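Local coordinates for protein triacylglycerol lipase (Yarrowia lipolytica, PDB 3O0D) that probably hydrolyses triacylglycerols as a secreted, glycosylated class 3 lipase with the alpha/beta-hydrolase fold, at residues K39-N42 and Q46-H49; F59-L64 and Y133-N138; W200-F205 and Q266-K271. All coordinates share one frame; numbering follows the deposited sequence.

Contact 1: K39-N42 and Q46-H49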
loop_
_atom_site.group_PDB
_atom_site.type_symbol
_atom_site.label_atom_id
_atom_site.label_comp_id
_atom_site.label_asym_id
_atom_site.label_seq_id
_atom_site.Cartn_x
_atom_site.Cartn_y
_atom_site.Cartn_z
ATOM N N LYS A 39 1.204 18.554 -15.724
ATOM C CA LYS A 39 0.020 19.270 -15.135
ATOM C C LYS A 39 -1.008 19.459 -16.269
ATOM O O LYS A 39 -0.652 19.697 -17.452
ATOM C CB LYS A 39 0.462 20.605 -14.418
ATOM C CG LYS A 39 1.215 20.392 -13.015
ATOM C CD LYS A 39 1.894 21.679 -12.450
ATOM C CE LYS A 39 2.204 21.615 -10.929
ATOM N NZ LYS A 39 3.310 20.658 -10.574
ATOM N N PRO A 40 -2.328 19.337 -15.955
ATOM C CA PRO A 40 -2.827 19.104 -14.626
ATOM C C PRO A 40 -2.580 17.744 -14.184
ATOM O O PRO A 40 -2.138 17.581 -13.059
ATOM C CB PRO A 40 -4.369 19.344 -14.757
ATOM C CG PRO A 40 -4.568 19.916 -16.020
ATOM C CD PRO A 40 -3.426 19.502 -16.919
ATOM N N PHE A 41 -2.875 16.745 -15.002
ATOM C CA PHE A 41 -2.680 15.362 -14.593
ATOM C C PHE A 41 -2.693 14.482 -15.823
ATOM O O PHE A 41 -3.633 13.720 -16.048
ATOM C CB PHE A 41 -3.779 14.929 -13.622
ATOM C CG PHE A 41 -3.440 13.695 -12.835
ATOM C CD1 PHE A 41 -2.340 13.673 -11.994
ATOM C CD2 PHE A 41 -4.222 12.556 -12.936
ATOM C CE1 PHE A 41 -2.026 12.539 -11.270
ATOM C CE2 PHE A 41 -3.913 11.420 -12.213
ATOM C CZ PHE A 41 -2.814 11.411 -11.379
ATOM N N ASN A 42 -1.647 14.602 -16.631
ATOM C CA ASN A 42 -1.622 13.913 -17.919
ATOM C C ASN A 42 -0.418 12.965 -18.010
ATOM O O ASN A 42 0.711 13.392 -17.725
ATOM C CB ASN A 42 -1.475 14.986 -19.027
ATOM C CG ASN A 42 -2.629 15.965 -19.038
ATOM O OD1 ASN A 42 -3.743 15.590 -18.748
ATOM N ND2 ASN A 42 -2.348 17.224 -19.317
ATOM N N GLN A 46 -3.589 5.863 -18.035
ATOM C CA GLN A 46 -4.092 5.749 -16.678
ATOM C C GLN A 46 -4.509 7.096 -16.079
ATOM O O GLN A 46 -5.557 7.154 -15.514
ATOM C CB GLN A 46 -3.088 5.086 -15.770
ATOM C CG GLN A 46 -2.690 3.609 -16.129
ATOM C CD GLN A 46 -3.841 2.633 -16.197
ATOM O OE1 GLN A 46 -4.843 2.823 -15.545
ATOM N NE2 GLN A 46 -3.692 1.551 -16.992
ATOM N N CYS A 47 -3.758 8.172 -16.278
ATOM C CA CYS A 47 -4.145 9.491 -15.777
ATOM C C CYS A 47 -5.455 9.915 -16.461
ATOM O O CYS A 47 -6.200 10.735 -15.849
ATOM C CB CYS A 47 -3.154 10.520 -16.158
ATOM S SG CYS A 47 -1.673 10.418 -15.053
ATOM N N ALA A 48 -5.697 9.430 -17.711
ATOM C CA ALA A 48 -6.922 9.838 -18.442
ATOM C C ALA A 48 -8.209 9.406 -17.743
ATOM O O ALA A 48 -9.259 10.025 -18.044
ATOM C CB ALA A 48 -6.962 9.307 -19.885
ATOM N N HIS A 49 -8.142 8.489 -16.829
ATOM C CA HIS A 49 -9.346 8.085 -16.035
ATOM C C HIS A 49 -9.645 8.974 -14.857
ATOM O O HIS A 49 -10.576 8.652 -14.061
ATOM C CB HIS A 49 -9.142 6.647 -15.464
ATOM C CG HIS A 49 -9.275 5.585 -16.488
ATOM N ND1 HIS A 49 -8.265 5.205 -17.346
ATOM C CD2 HIS A 49 -10.341 4.790 -16.771
ATOM C CE1 HIS A 49 -8.711 4.259 -18.158
ATOM N NE2 HIS A 49 -9.947 3.962 -17.800
HETATM O O HOH W 1 -6.477 13.474 -16.195
#
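The ring of Phe41 and the sulfur of Cys47 meet in a sulfur-aromatic contact built on a small disulfide loop, since Cys47 SG is also bonded to Cys43 SG. Gln46 leads into the second segment by fastening it to other parts of the chain: its amide is hydrogen-bonded to Arg23 on helix 12-27 and to the carboxylate of the C-terminal Ile301. Cys47 carries the contact. Its SG lies 3.9 Å from the centroid of the Phe41 ring and 17° off the ring normal, which places it over a face, somewhat displaced toward the rim near CE2. Two torsions bring about this meeting: chi1 of Cys47 (-78°) puts SG anti to the carbonyl carbon, and chi1 of Phe41 (-162°) turns a ring whose CA–CB bond does not itself aim at the cysteine. The main chains come close as well, with Asn42 CA 5.5 Å from Cys47 CA. Ala48 continues the helix-like backbone conformation, and at His49 the turn is closed by a bond from His49 N to Gln46 O of 3.2 Å. On the other segment, Pro40, preceded by a cis peptide, ties into strand 53-60 through a backbone bond with Leu55. One water lies within bonding distance of both carbonyls, 2.9 Å from Phe41 O and 2.8 Å from Cys47 O, while Cys47 CB sits 3.2 Å from that same Phe41 O.

Contact 2: F59-L64 and Y133-N138. With NAG (2-acetamido-2-deoxy-beta-D-glucopyranose), chain I; NAG (2-acetamido-2-deoxy-beta-D-glucopyranose), chain H.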
loop_
_atom_site.group_PDB
_atom_site.type_symbol
_atom_site.label_atom_id
_atom_site.label_comp_id
_atom_site.label_asym_id
_atom_site.label_seq_id
_atom_site.Cartn_x
_atom_site.Cartn_y
_atom_site.Cartn_z
ATOM N N PHE A 59 7.738 13.793 -5.951
ATOM C CA PHE A 59 8.977 13.693 -5.198
ATOM C C PHE A 59 9.776 12.441 -5.689
ATOM O O PHE A 59 9.191 11.443 -6.160
ATOM C CB PHE A 59 8.679 13.633 -3.695
ATOM C CG PHE A 59 7.702 12.516 -3.268
ATOM C CD1 PHE A 59 8.142 11.276 -2.778
ATOM C CD2 PHE A 59 6.300 12.751 -3.324
ATOM C CE1 PHE A 59 7.235 10.253 -2.357
ATOM C CE2 PHE A 59 5.393 11.700 -2.958
ATOM C CZ PHE A 59 5.850 10.508 -2.452
ATOM N N HIS A 60 11.121 12.466 -5.571
ATOM C CA HIS A 60 11.890 11.331 -6.072
ATOM C C HIS A 60 13.211 11.400 -5.276
ATOM O O HIS A 60 13.825 12.482 -5.264
ATOM C CB HIS A 60 12.078 11.493 -7.582
ATOM C CG HIS A 60 13.277 10.773 -8.128
ATOM N ND1 HIS A 60 13.230 9.484 -8.631
ATOM C CD2 HIS A 60 14.569 11.183 -8.261
ATOM C CE1 HIS A 60 14.457 9.111 -8.993
ATOM N NE2 HIS A 60 15.279 10.130 -8.791
ATOM N N ASP A 61 13.569 10.323 -4.589
ATOM C CA ASP A 61 14.912 10.249 -3.945
ATOM C C ASP A 61 15.517 8.879 -4.304
ATOM O O ASP A 61 14.982 7.846 -3.998
ATOM C CB ASP A 61 14.776 10.489 -2.440
ATOM C CG ASP A 61 16.124 10.715 -1.746
ATOM O OD1 ASP A 61 17.152 10.384 -2.373
ATOM O OD2 ASP A 61 16.103 11.141 -0.597
ATOM N N PRO A 62 16.708 8.878 -4.979
ATOM C CA PRO A 62 17.309 7.606 -5.333
ATOM C C PRO A 62 18.484 7.218 -4.427
ATOM O O PRO A 62 19.191 6.260 -4.718
ATOM C CB PRO A 62 17.842 7.895 -6.749
ATOM C CG PRO A 62 18.316 9.359 -6.714
ATOM C CD PRO A 62 17.300 10.019 -5.703
ATOM N N ARG A 63 18.667 7.905 -3.313
ATOM C CA ARG A 63 19.960 7.774 -2.569
ATOM C C ARG A 63 20.218 6.427 -1.920
ATOM O O ARG A 63 21.386 5.933 -1.926
ATOM C CB ARG A 63 20.213 9.030 -1.662
ATOM C CG ARG A 63 20.631 10.186 -2.584
ATOM C CD ARG A 63 20.718 11.517 -1.824
ATOM N NE ARG A 63 19.411 11.954 -1.306
ATOM C CZ ARG A 63 19.228 13.101 -0.657
ATOM N NH1 ARG A 63 20.260 13.924 -0.447
ATOM N NH2 ARG A 63 18.026 13.424 -0.203
ATOM N N LEU A 64 19.162 5.797 -1.384
ATOM C CA LEU A 64 19.247 4.563 -0.602
ATOM C C LEU A 64 18.262 3.599 -1.200
ATOM O O LEU A 64 17.286 4.065 -1.877
ATOM C CB LEU A 64 18.870 4.815 0.838
ATOM C CG LEU A 64 19.791 5.867 1.475
ATOM C CD1 LEU A 64 19.267 6.308 2.859
ATOM C CD2 LEU A 64 21.244 5.297 1.564
ATOM N N TYR A 133 9.141 4.969 4.840
ATOM C CA TYR A 133 8.102 5.871 5.505
ATOM C C TYR A 133 8.801 7.222 5.789
ATOM O O TYR A 133 8.334 8.275 5.434
ATOM C CB TYR A 133 7.525 5.281 6.777
ATOM C CG TYR A 133 6.938 6.458 7.535
ATOM C CD1 TYR A 133 5.746 7.003 7.136
ATOM C CD2 TYR A 133 7.575 6.958 8.698
ATOM C CE1 TYR A 133 5.190 8.164 7.816
ATOM C CE2 TYR A 133 7.034 8.083 9.366
ATOM C CZ TYR A 133 5.866 8.654 8.939
ATOM O OH TYR A 133 5.336 9.745 9.624
ATOM N N ASN A 134 9.993 7.183 6.373
ATOM C CA ASN A 134 10.626 8.449 6.662
ATOM C C ASN A 134 10.957 9.258 5.506
ATOM O O ASN A 134 10.876 10.487 5.550
ATOM C CB ASN A 134 11.905 8.186 7.539
ATOM C CG ASN A 134 11.782 8.718 8.905
ATOM O OD1 ASN A 134 10.824 8.473 9.639
ATOM N ND2 ASN A 134 12.867 9.433 9.304
ATOM N N ASN A 135 11.435 8.600 4.457
ATOM C CA ASN A 135 11.801 9.244 3.269
ATOM C C ASN A 135 10.566 9.846 2.591
ATOM O O ASN A 135 10.647 10.851 1.928
ATOM C CB ASN A 135 12.595 8.269 2.321
ATOM C CG ASN A 135 13.236 8.962 1.222
ATOM O OD1 ASN A 135 14.069 9.964 1.410
ATOM N ND2 ASN A 135 12.994 8.507 0.034
ATOM N N THR A 136 9.439 9.210 2.749
ATOM C CA THR A 136 8.193 9.852 2.211
ATOM C C THR A 136 7.868 11.154 3.037
ATOM O O THR A 136 7.718 12.210 2.448
ATOM C CB THR A 136 6.973 8.932 2.316
ATOM O OG1 THR A 136 7.260 7.641 1.822
ATOM C CG2 THR A 136 5.765 9.533 1.455
ATOM N N TYR A 137 7.899 11.033 4.342
ATOM C CA TYR A 137 7.570 12.160 5.242
ATOM C C TYR A 137 8.509 13.360 4.960
ATOM O O TYR A 137 8.094 14.532 4.748
ATOM C CB TYR A 137 7.605 11.695 6.676
ATOM C CG TYR A 137 7.125 12.789 7.611
ATOM C CD1 TYR A 137 5.790 12.870 8.005
ATOM C CD2 TYR A 137 7.996 13.772 8.005
ATOM C CE1 TYR A 137 5.344 13.922 8.816
ATOM C CE2 TYR A 137 7.569 14.834 8.796
ATOM C CZ TYR A 137 6.242 14.891 9.200
ATOM O OH TYR A 137 5.860 15.945 10.020
ATOM N N ASN A 138 9.822 13.059 4.896
ATOM C CA ASN A 138 10.749 14.141 4.713
ATOM C C ASN A 138 10.678 14.801 3.410
ATOM O O ASN A 138 11.102 15.956 3.306
ATOM C CB ASN A 138 12.199 13.685 5.009
ATOM C CG ASN A 138 12.408 13.293 6.457
ATOM O OD1 ASN A 138 13.283 12.469 6.741
ATOM N ND2 ASN A 138 11.663 13.859 7.375
HETATM C C1 NAG I . 12.925 10.077 10.604
HETATM C C2 NAG I . 14.093 9.599 11.460
HETATM C C3 NAG I . 14.243 10.584 12.614
HETATM C C4 NAG I . 14.288 12.053 12.197
HETATM C C5 NAG I . 13.114 12.386 11.277
HETATM C C6 NAG I . 13.203 13.712 10.534
HETATM C C7 NAG I . 14.517 7.210 11.464
HETATM C C8 NAG I . 14.303 5.873 12.059
HETATM N N2 NAG I . 13.888 8.277 11.997
HETATM O O3 NAG I . 15.387 10.251 13.420
HETATM O O4 NAG I . 14.150 12.783 13.409
HETATM O O5 NAG I . 13.049 11.425 10.222
HETATM O O6 NAG I . 11.875 14.063 10.210
HETATM O O7 NAG I . 15.258 7.319 10.504
HETATM C C1 NAG H . 2.315 15.391 11.888
HETATM C C2 NAG H . 1.233 15.459 10.787
HETATM C C3 NAG H . 0.324 16.644 11.087
HETATM C C4 NAG H . -0.247 16.551 12.506
HETATM C C5 NAG H . 0.939 16.521 13.439
HETATM C C6 NAG H . 0.643 16.613 14.948
HETATM C C7 NAG H . 1.906 14.663 8.559
HETATM C C8 NAG H . 2.451 15.012 7.205
HETATM N N2 NAG H . 1.784 15.659 9.445
HETATM O O3 NAG H . -0.725 16.660 10.101
HETATM O O4 NAG H . -0.975 17.750 12.791
HETATM O O5 NAG H . 1.679 15.320 13.133
HETATM O O6 NAG H . -0.400 15.748 15.223
HETATM O O7 NAG H . 1.615 13.516 8.849
#
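Phe59 and Thr136 form the apolar, closely covered end of this contact, with Thr136 CG2 4.0 Å from Phe59 CZ. The methyl comes to the ring obliquely. A chi1 of 55° swings the ring of Phe59 between its own backbone N and carbonyl carbon, while Thr136 OG1 turns back to Ser132 O within the helix and leaves the methyl for the ring. Val68, Ile140 and, from helix 163-177, Ala167 and Phe171 complete the packing. The next pair is polar: Asp61 OD2 lies 3.1 Å from the modelled Asn135 OD1, an amide end that may be turned over, the carboxylate and amide planes 55° apart. In fold terms, the end of the outermost strand 53-60 of the alpha/beta-hydrolase sheet is laid against helix 127-150, and an Asx turn takes the chain off that strand, Asp61 OD1 accepting from Arg63 N at 3.1 Å. Arg63 also grips the carboxylate side-on in a salt bridge, NE to OD1 and NH2 to OD2, both 3.0 Å; the donors to OD1, Arg63 N and NE, come from opposite faces of the carboxylate plane. On the more exposed side of the helix, at Asn138 and Tyr137, the neighbours are sugars. Asn134 ND2 is joined covalently to a glycan, whose O6 receives a bond from Asn138 ND2 at 2.9 Å. Tyr137 CE1 touches C8 of the other glycan's acetyl group at 3.5 Å.

Contact 3: W200-F205 and Q266-K271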
loop_
_atom_site.group_PDB
_atom_site.type_symbol
_atom_site.label_atom_id
_atom_site.label_comp_id
_atom_site.label_asym_id
_atom_site.label_seq_id
_atom_site.Cartn_x
_atom_site.Cartn_y
_atom_site.Cartn_z
ATOM N N TRP A 200 -1.738 -4.250 16.742
ATOM C CA TRP A 200 -1.985 -2.901 17.099
ATOM C C TRP A 200 -2.630 -2.164 15.912
ATOM O O TRP A 200 -3.643 -1.448 16.083
ATOM C CB TRP A 200 -0.697 -2.257 17.577
ATOM C CG TRP A 200 -0.812 -0.725 17.743
ATOM C CD1 TRP A 200 -1.407 -0.067 18.806
ATOM C CD2 TRP A 200 -0.318 0.270 16.893
ATOM N NE1 TRP A 200 -1.313 1.267 18.637
ATOM C CE2 TRP A 200 -0.662 1.518 17.468
ATOM C CE3 TRP A 200 0.377 0.263 15.678
ATOM C CZ2 TRP A 200 -0.297 2.737 16.883
ATOM C CZ3 TRP A 200 0.715 1.469 15.096
ATOM C CH2 TRP A 200 0.366 2.694 15.688
ATOM N N VAL A 201 -2.075 -2.394 14.697
ATOM C CA VAL A 201 -2.664 -1.865 13.446
ATOM C C VAL A 201 -4.121 -2.369 13.326
ATOM O O VAL A 201 -5.002 -1.558 12.964
ATOM C CB VAL A 201 -1.843 -2.282 12.261
ATOM C CG1 VAL A 201 -2.645 -1.957 10.912
ATOM C CG2 VAL A 201 -0.509 -1.509 12.290
ATOM N N ASP A 202 -4.410 -3.617 13.630
ATOM C CA ASP A 202 -5.794 -4.135 13.494
ATOM C C ASP A 202 -6.689 -3.358 14.517
ATOM O O ASP A 202 -7.789 -2.964 14.225
ATOM C CB ASP A 202 -5.882 -5.612 13.776
ATOM C CG ASP A 202 -5.492 -6.498 12.594
ATOM O OD1 ASP A 202 -5.181 -5.911 11.505
ATOM O OD2 ASP A 202 -5.408 -7.761 12.760
ATOM N N LYS A 203 -6.192 -3.170 15.753
ATOM C CA LYS A 203 -7.011 -2.405 16.698
ATOM C C LYS A 203 -7.247 -0.995 16.212
ATOM O O LYS A 203 -8.346 -0.466 16.370
ATOM C CB LYS A 203 -6.300 -2.384 18.072
ATOM C CG LYS A 203 -6.288 -3.711 18.727
ATOM C CD LYS A 203 -5.666 -3.643 20.184
ATOM C CE LYS A 203 -4.851 -4.894 20.470
ATOM N NZ LYS A 203 -4.580 -5.285 21.939
ATOM N N LEU A 204 -6.215 -0.363 15.630
ATOM C CA LEU A 204 -6.226 1.003 15.231
ATOM C C LEU A 204 -7.252 1.141 14.108
ATOM O O LEU A 204 -8.090 2.049 14.103
ATOM C CB LEU A 204 -4.837 1.495 14.813
ATOM C CG LEU A 204 -4.565 2.908 14.360
ATOM C CD1 LEU A 204 -4.682 3.958 15.533
ATOM C CD2 LEU A 204 -3.192 3.037 13.781
ATOM N N PHE A 205 -7.201 0.224 13.138
ATOM C CA PHE A 205 -8.077 0.428 11.967
ATOM C C PHE A 205 -9.390 -0.273 12.021
ATOM O O PHE A 205 -10.327 0.194 11.345
ATOM C CB PHE A 205 -7.357 -0.011 10.637
ATOM C CG PHE A 205 -6.449 1.033 10.101
ATOM C CD1 PHE A 205 -6.917 2.021 9.221
ATOM C CD2 PHE A 205 -5.112 1.086 10.468
ATOM C CE1 PHE A 205 -6.085 3.017 8.734
ATOM C CE2 PHE A 205 -4.290 2.032 9.972
ATOM C CZ PHE A 205 -4.743 3.019 9.083
ATOM N N GLN A 266 -10.521 -13.335 5.278
ATOM C CA GLN A 266 -10.373 -13.199 6.807
ATOM C C GLN A 266 -8.936 -13.473 7.205
ATOM O O GLN A 266 -8.174 -14.192 6.542
ATOM C CB GLN A 266 -11.267 -14.083 7.554
ATOM C CG GLN A 266 -12.773 -13.780 7.296
ATOM C CD GLN A 266 -13.295 -12.604 7.998
ATOM O OE1 GLN A 266 -12.568 -11.700 8.363
ATOM N NE2 GLN A 266 -14.629 -12.553 8.152
ATOM N N GLY A 267 -8.568 -12.864 8.317
ATOM C CA GLY A 267 -7.316 -13.225 9.017
ATOM C C GLY A 267 -6.025 -12.586 8.628
ATOM O O GLY A 267 -5.871 -11.907 7.596
ATOM N N GLN A 268 -4.987 -12.911 9.407
ATOM C CA GLN A 268 -3.724 -12.323 9.097
ATOM C C GLN A 268 -2.905 -13.239 8.147
ATOM O O GLN A 268 -1.867 -12.815 7.632
ATOM C CB GLN A 268 -2.914 -12.000 10.424
ATOM C CG GLN A 268 -3.592 -10.857 11.229
ATOM C CD GLN A 268 -3.037 -10.717 12.636
ATOM O OE1 GLN A 268 -3.017 -9.597 13.232
ATOM N NE2 GLN A 268 -2.628 -11.844 13.188
ATOM N N SER A 269 -3.331 -14.490 8.034
ATOM C CA SER A 269 -2.786 -15.416 7.026
ATOM C C SER A 269 -3.890 -16.340 6.594
ATOM O O SER A 269 -4.639 -16.878 7.427
ATOM C CB SER A 269 -1.534 -16.160 7.606
ATOM O OG SER A 269 -1.121 -17.276 6.804
ATOM N N ASN A 270 -4.066 -16.529 5.263
ATOM C CA ASN A 270 -5.245 -17.258 4.808
ATOM C C ASN A 270 -4.843 -18.104 3.600
ATOM O O ASN A 270 -4.417 -17.558 2.562
ATOM C CB ASN A 270 -6.321 -16.227 4.468
ATOM C CG ASN A 270 -7.640 -16.841 4.071
ATOM O OD1 ASN A 270 -7.701 -17.873 3.423
ATOM N ND2 ASN A 270 -8.762 -16.199 4.545
ATOM N N LYS A 271 -4.946 -19.419 3.746
ATOM C CA LYS A 271 -4.408 -20.305 2.685
ATOM C C LYS A 271 -5.326 -20.273 1.482
ATOM O O LYS A 271 -4.995 -20.871 0.393
ATOM C CB LYS A 271 -4.306 -21.754 3.161
ATOM C CG LYS A 271 -3.276 -21.981 4.269
ATOM C CD LYS A 271 -1.870 -22.099 3.847
ATOM C CE LYS A 271 -0.969 -22.576 5.075
ATOM N NZ LYS A 271 -1.336 -23.880 5.808
#
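Asp202 and Gln268 supply all of the 58 Å² buried in this contact, a single meeting of side chains between backbones whose nearest CA atoms, those of the same two residues, are 9.5 Å apart. The amide end of Gln268 is modelled with OE1 3.1 Å from Asp202 OD2, though it may be turned over, and the planes of carboxylate and amide are turned 38° against each other. Gln268 spans the distance because its chain is extended beyond CG (chi2 168°), and CG itself passes 3.9 Å from Asp202 OD2. The carboxylate is also anchored by a second partner: Asp202 OD1 accepts a hydrogen bond from Ser245 N, a main-chain partner for the buried acid. The contact thus joins helix 195-206 of the alpha/beta-hydrolase fold, which also packs on helix 163-177 through Trp200 and Val201, to the loop running into the short, weakly bonded edge strand 269-270. That loop lies between Cys265 and Cys273, which are disulfide-bonded, and it is steadied from within by Asn270 ND2, which donates to Gln266 O at 2.9 Å in the carbonyl plane, on a lone pair. Replacing Gln268 by a leucine would probably leave Asp202 OD2 without this polar neighbour and set apolar methyls against a buried carboxylate. Backbone bonds of Gln268 and Ser269 with Tyr2, and of Ser269 with Ser4, hold the loop beside strand 3-8.

From the N terminus, contact 1 comes first and closes a very short loop, with three residues between its segments, inside the longer connection from helix 12-27 to strand 53-60. Contact 2 then opens at the end of that strand and spans 68 residues to reach helix 127-150. Contact 3 has 60 residues between its segments, from helix 195-206 to the loop entering strand 269-270. The three stand in series, so none nests within or crosses another. Contacts 2 and 3 reach the same mixed sheet, at its two outermost strands, and lie on opposite sides of the chain's centre, their own centres about 27 Å apart. Contact 1 is separate from both, its nearest atoms about 9 Å from contact 2 and about 22 Å from contact 3.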